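Local coordinates for 16L protein (Yaba-like disease virus, PDB 6TQP), which probably blocks host-cell apoptosis as a viral Bcl-2 homologue that binds the BH3 regions of pro-death Bcl-2 proteins, at residues E88-D93 with S97-I102. Residues are numbered along the deposited sequence; the frame is centred on the assembly and turned at random.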
loop_
_atom_site.group_PDB
_atom_site.type_symbol
_atom_site.label_atom_id
_atom_site.label_comp_id
_atom_site.label_asym_id
_atom_site.label_seq_id
_atom_site.Cartn_x
_atom_site.Cartn_y
_atom_site.Cartn_z
ATOM N N GLU A 88 -1.121 -0.419 12.419
ATOM C CA GLU A 88 -0.236 -0.884 13.488
ATOM C C GLU A 88 1.029 -1.525 12.916
ATOM O O GLU A 88 2.143 -1.259 13.383
ATOM C CB GLU A 88 -0.989 -1.859 14.387
ATOM C CG GLU A 88 -0.169 -2.364 15.534
ATOM C CD GLU A 88 -0.981 -3.181 16.507
ATOM O OE1 GLU A 88 -2.153 -2.827 16.768
ATOM O OE2 GLU A 88 -0.437 -4.180 17.007
ATOM N N SER A 89 0.878 -2.365 11.893
ATOM C CA SER A 89 2.042 -3.025 11.314
ATOM C C SER A 89 2.989 -2.016 10.692
ATOM O O SER A 89 4.214 -2.199 10.726
ATOM C CB SER A 89 1.596 -4.049 10.279
ATOM O OG SER A 89 0.873 -5.092 10.906
ATOM N N LEU A 90 2.444 -0.932 10.151
ATOM C CA LEU A 90 3.267 0.106 9.544
ATOM C C LEU A 90 4.000 0.918 10.597
ATOM O O LEU A 90 5.167 1.280 10.408
ATOM C CB LEU A 90 2.393 1.012 8.685
ATOM C CG LEU A 90 3.085 2.144 7.928
ATOM C CD1 LEU A 90 4.326 1.647 7.187
ATOM C CD2 LEU A 90 2.091 2.770 6.959
ATOM N N GLU A 91 3.329 1.241 11.702
ATOM C CA GLU A 91 4.032 1.887 12.804
ATOM C C GLU A 91 5.112 0.977 13.378
ATOM O O GLU A 91 6.167 1.461 13.813
ATOM C CB GLU A 91 3.039 2.303 13.891
ATOM C CG GLU A 91 2.138 3.449 13.467
ATOM C CD GLU A 91 1.054 3.754 14.481
ATOM O OE1 GLU A 91 0.886 2.965 15.438
ATOM O OE2 GLU A 91 0.368 4.785 14.313
ATOM N N ASN A 92 4.878 -0.337 13.377
ATOM C CA ASN A 92 5.876 -1.272 13.892
ATOM C C ASN A 92 7.100 -1.376 13.000
ATOM O O ASN A 92 8.192 -1.685 13.492
ATOM C CB ASN A 92 5.275 -2.665 14.058
ATOM C CG ASN A 92 4.385 -2.772 15.274
ATOM O OD1 ASN A 92 4.417 -1.916 16.159
ATOM N ND2 ASN A 92 3.592 -3.836 15.334
ATOM N N ASP A 93 6.941 -1.157 11.692
ATOM C CA ASP A 93 8.053 -1.338 10.756
ATOM C C ASP A 93 7.890 -0.309 9.629
ATOM O O ASP A 93 7.343 -0.612 8.569
ATOM C CB ASP A 93 8.086 -2.762 10.225
ATOM C CG ASP A 93 9.352 -3.076 9.480
ATOM O OD1 ASP A 93 10.196 -2.167 9.340
ATOM O OD2 ASP A 93 9.497 -4.228 9.023
ATOM N N SER A 97 10.324 0.128 1.975
ATOM C CA SER A 97 9.991 -1.152 1.359
ATOM C C SER A 97 8.726 -1.747 1.966
ATOM O O SER A 97 7.924 -2.372 1.261
ATOM C CB SER A 97 11.172 -2.115 1.510
ATOM O OG SER A 97 11.655 -2.093 2.850
ATOM N N VAL A 98 8.537 -1.588 3.276
ATOM C CA VAL A 98 7.299 -2.048 3.896
ATOM C C VAL A 98 6.105 -1.299 3.315
ATOM O O VAL A 98 5.048 -1.885 3.060
ATOM C CB VAL A 98 7.367 -1.890 5.427
ATOM C CG1 VAL A 98 6.025 -2.214 6.059
ATOM C CG2 VAL A 98 8.443 -2.791 5.990
ATOM N N LYS A 99 6.246 0.011 3.126
ATOM C CA LYS A 99 5.141 0.790 2.582
ATOM C C LYS A 99 4.752 0.286 1.205
ATOM O O LYS A 99 3.564 0.184 0.886
ATOM C CB LYS A 99 5.518 2.266 2.534
ATOM C CG LYS A 99 5.569 2.911 3.911
ATOM C CD LYS A 99 6.062 4.347 3.866
ATOM C CE LYS A 99 6.008 5.008 5.258
ATOM N NZ LYS A 99 6.312 6.481 5.212
ATOM N N LEU A 100 5.738 -0.057 0.379
ATOM C CA LEU A 100 5.426 -0.598 -0.938
ATOM C C LEU A 100 4.668 -1.909 -0.812
ATOM O O LEU A 100 3.656 -2.118 -1.487
ATOM C CB LEU A 100 6.705 -0.787 -1.741
ATOM C CG LEU A 100 7.393 0.516 -2.155
ATOM C CD1 LEU A 100 8.681 0.201 -2.833
ATOM C CD2 LEU A 100 6.500 1.346 -3.096
ATOM N N ALA A 101 5.119 -2.789 0.086
ATOM C CA ALA A 101 4.410 -4.045 0.291
ATOM C C ALA A 101 2.974 -3.796 0.726
ATOM O O ALA A 101 2.057 -4.506 0.294
ATOM C CB ALA A 101 5.132 -4.906 1.321
ATOM N N ILE A 102 2.749 -2.788 1.573
ATOM C CA ILE A 102 1.387 -2.523 2.036
ATOM C C ILE A 102 0.516 -2.009 0.886
ATOM O O ILE A 102 -0.679 -2.324 0.806
ATOM C CB ILE A 102 1.404 -1.557 3.233
ATOM C CG1 ILE A 102 1.947 -2.299 4.460
ATOM C CG2 ILE A 102 0.008 -1.020 3.512
ATOM C CD1 ILE A 102 2.222 -1.405 5.656
#
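With CG anti to the backbone N (chi1 -178°) and chi2 at 48°, Leu90 brings CD1 to Lys99 and Ile102, while Ile102, with CG1 on the side of its backbone N, sends CD1 toward CB and CD1 of the leucine. The contact is a helical hairpin of the Bcl-2 fold: helix 76-92 ends, a short turn follows, and helix 96-113 returns almost antiparallel, the two short segments lying 163° apart in direction with axes 10.3 Å apart. Leu90 CD1 rests on the aliphatic part of Lys99, 3.7 Å from its CG, the two side chains crossing at about a right angle. Ile102 CD1 fills the next place along, touching both CB and CD1 of Leu90, with 3.9 Å between Ile102 CD1 and Leu90 CB. Beyond CG the lysine runs fully extended, and its NZ reaches helix 120-134 to hydrogen-bond Ile133 O; Leu90 and Ile102 also pack on Ile133, so three helices share this apolar seam. No hydrogen bond joins the two segments. A bound peptide packs apolar side chains against Val98 and Ser97 of one helix and Ser89 of the other, consistent with the ligand groove of Bcl-2 proteins. Asp93, the first residue past the helix, has left helical geometry, and its carboxylate turns to Arg95 in a salt bridge through OD1. Val98 meets this residue with both methyls: CG2 lies 3.5 Å from Asp93 OD2, and CG1 sits 3.3 Å from the backbone oxygen, Asp93 O.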